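Local atomic coordinates of gene product PA4716 (Pseudomonas aeruginosa, PDB entry 1U0K), a protein that is of unknown function but belongs to the PhzF family and may act as an isomerase, possibly an epimerase. Residues Pro73-Gly76 with His77-Gly81. Numbering follows the deposited sequence.
Sequences PFAG and HPLLG
With CG beside its backbone N (chi1 -59°) and an extended chain beyond, Leu79 reaches back over the Gly76 carbonyl, and its CD1 comes to 4.0 Å from Ala75 CA. The Leu79 N-H closes the turn on the same carbonyl, N to Gly76 O 3.0 Å, with an N-H...O angle of 151° and the donor well above the carbonyl plane, not on a lone pair. Leu79 thus holds this oxygen by its N-H while its CB, 3.3 Å from Gly76 O, and its CG pack against it. Pro78 has no N-H to offer and packs inside the turn, its CD 3.2 Å from Gly76 C. His77 has CG between backbone N and carbonyl carbon (chi1 72°), which carries the imidazole toward the following proline, whose CD lies 3.4 Å above the centre of one face. A weak hydrogen bond between ND1 and Gly222 N may help set the ring's rotation. Gly81 N bonds to His77 O at 3.3 Å, an i to i+4 link. Leu79 and Ala75 both pack on Met122, while His77 and Pro78 touch Glu48, the predicted active-site residue. The whole is a buried type I beta turn, Gly76-Leu79, with His77 and Pro78 at its corners, leading into helix 78-90.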
ATOM      1  N   PRO A  73     -16.171   5.660  -8.417  1.00 21.02           N
ATOM      2  CA  PRO A  73     -16.455   6.249  -9.737  1.00 21.42           C
ATOM      3  C   PRO A  73     -16.681   7.784  -9.768  1.00 21.60           C
ATOM      4  O   PRO A  73     -17.613   8.250 -10.412  1.00 21.75           O
ATOM      5  CB  PRO A  73     -17.713   5.483 -10.173  1.00 21.50           C
ATOM      6  CG  PRO A  73     -18.427   5.222  -8.892  1.00 21.76           C
ATOM      7  CD  PRO A  73     -17.324   4.901  -7.898  1.00 21.29           C
ATOM      8  N   PHE A  74     -15.805   8.555  -9.130  1.00 22.07           N
ATOM      9  CA  PHE A  74     -15.956  10.009  -9.062  1.00 22.74           C
ATOM     10  C   PHE A  74     -14.699  10.766  -9.468  1.00 22.91           C
ATOM     11  O   PHE A  74     -13.574  10.268  -9.311  1.00 23.44           O
ATOM     12  CB  PHE A  74     -16.403  10.403  -7.648  1.00 22.85           C
ATOM     13  CG  PHE A  74     -17.405   9.456  -7.058  1.00 23.97           C
ATOM     14  CD1 PHE A  74     -17.008   8.443  -6.200  1.00 24.19           C
ATOM     15  CD2 PHE A  74     -18.745   9.548  -7.404  1.00 25.15           C
ATOM     16  CE1 PHE A  74     -17.931   7.560  -5.676  1.00 24.61           C
ATOM     17  CE2 PHE A  74     -19.671   8.669  -6.881  1.00 25.41           C
ATOM     18  CZ  PHE A  74     -19.267   7.673  -6.018  1.00 25.27           C
ATOM     19  N   ALA A  75     -14.898  11.981  -9.990  1.00 22.54           N
ATOM     20  CA  ALA A  75     -13.807  12.832 -10.456  1.00 22.28           C
ATOM     21  C   ALA A  75     -12.697  12.919  -9.404  1.00 21.80           C
ATOM     22  O   ALA A  75     -12.981  13.213  -8.243  1.00 22.42           O
ATOM     23  CB  ALA A  75     -14.339  14.230 -10.792  1.00 22.31           C
ATOM     24  N   GLY A  76     -11.456  12.628  -9.807  1.00 20.73           N
ATOM     25  CA  GLY A  76     -10.296  12.664  -8.908  1.00 20.52           C
ATOM     26  C   GLY A  76      -8.977  12.785  -9.664  1.00 20.47           C
ATOM     27  O   GLY A  76      -8.979  12.734 -10.898  1.00 20.67           O
ATOM     28  N   HIS A  77      -7.855  12.900  -8.939  1.00 19.28           N
ATOM     29  CA  HIS A  77      -6.511  13.000  -9.542  1.00 18.19           C
ATOM     30  C   HIS A  77      -5.983  11.779 -10.367  1.00 15.42           C
ATOM     31  O   HIS A  77      -5.039  11.938 -11.140  1.00 16.16           O
ATOM     32  CB  HIS A  77      -5.469  13.363  -8.487  1.00 19.15           C
ATOM     33  CG  HIS A  77      -5.183  12.240  -7.554  1.00 19.99           C
ATOM     34  ND1 HIS A  77      -6.047  11.885  -6.542  1.00 22.80           N
ATOM     35  CD2 HIS A  77      -4.182  11.333  -7.535  1.00 19.62           C
ATOM     36  CE1 HIS A  77      -5.575  10.819  -5.924  1.00 21.01           C
ATOM     37  NE2 HIS A  77      -4.448  10.462  -6.510  1.00 22.00           N
ATOM     38  N   PRO A  78      -6.528  10.573 -10.218  1.00 12.73           N
ATOM     39  CA  PRO A  78      -6.236   9.533 -11.217  1.00 11.33           C
ATOM     40  C   PRO A  78      -6.555   9.993 -12.637  1.00 11.14           C
ATOM     41  O   PRO A  78      -5.904   9.548 -13.574  1.00  9.90           O
ATOM     42  CB  PRO A  78      -7.133   8.377 -10.788  1.00 11.12           C
ATOM     43  CG  PRO A  78      -7.212   8.541  -9.321  1.00 11.06           C
ATOM     44  CD  PRO A  78      -7.380  10.034  -9.139  1.00 12.08           C
ATOM     45  N   LEU A  79      -7.529  10.884 -12.801  1.00 10.54           N
ATOM     46  CA  LEU A  79      -7.866  11.400 -14.126  1.00 10.64           C
ATOM     47  C   LEU A  79      -6.746  12.282 -14.694  1.00 10.54           C
ATOM     48  O   LEU A  79      -6.474  12.208 -15.886  1.00 10.77           O
ATOM     49  CB  LEU A  79      -9.208  12.153 -14.124  1.00 11.40           C
ATOM     50  CG  LEU A  79     -10.470  11.398 -13.690  1.00 12.75           C
ATOM     51  CD1 LEU A  79     -11.694  12.316 -13.810  1.00 12.69           C
ATOM     52  CD2 LEU A  79     -10.744  10.139 -14.466  1.00 14.68           C
ATOM     53  N   LEU A  80      -6.087  13.070 -13.848  1.00 10.41           N
ATOM     54  CA  LEU A  80      -4.935  13.864 -14.263  1.00 10.55           C
ATOM     55  C   LEU A  80      -3.809  12.978 -14.775  1.00 10.10           C
ATOM     56  O   LEU A  80      -3.204  13.268 -15.808  1.00  9.56           O
ATOM     57  CB  LEU A  80      -4.407  14.704 -13.107  1.00 10.94           C
ATOM     58  CG  LEU A  80      -5.371  15.755 -12.576  1.00 11.99           C
ATOM     59  CD1 LEU A  80      -4.674  16.527 -11.462  1.00 13.10           C
ATOM     60  CD2 LEU A  80      -5.878  16.680 -13.682  1.00 13.07           C
ATOM     61  N   GLY A  81      -3.532  11.903 -14.038  1.00  9.75           N
ATOM     62  CA  GLY A  81      -2.507  10.940 -14.439  1.00  9.64           C
ATOM     63  C   GLY A  81      -2.848  10.266 -15.751  1.00  9.42           C
ATOM     64  O   GLY A  81      -1.994  10.136 -16.627  1.00  9.08           O
TER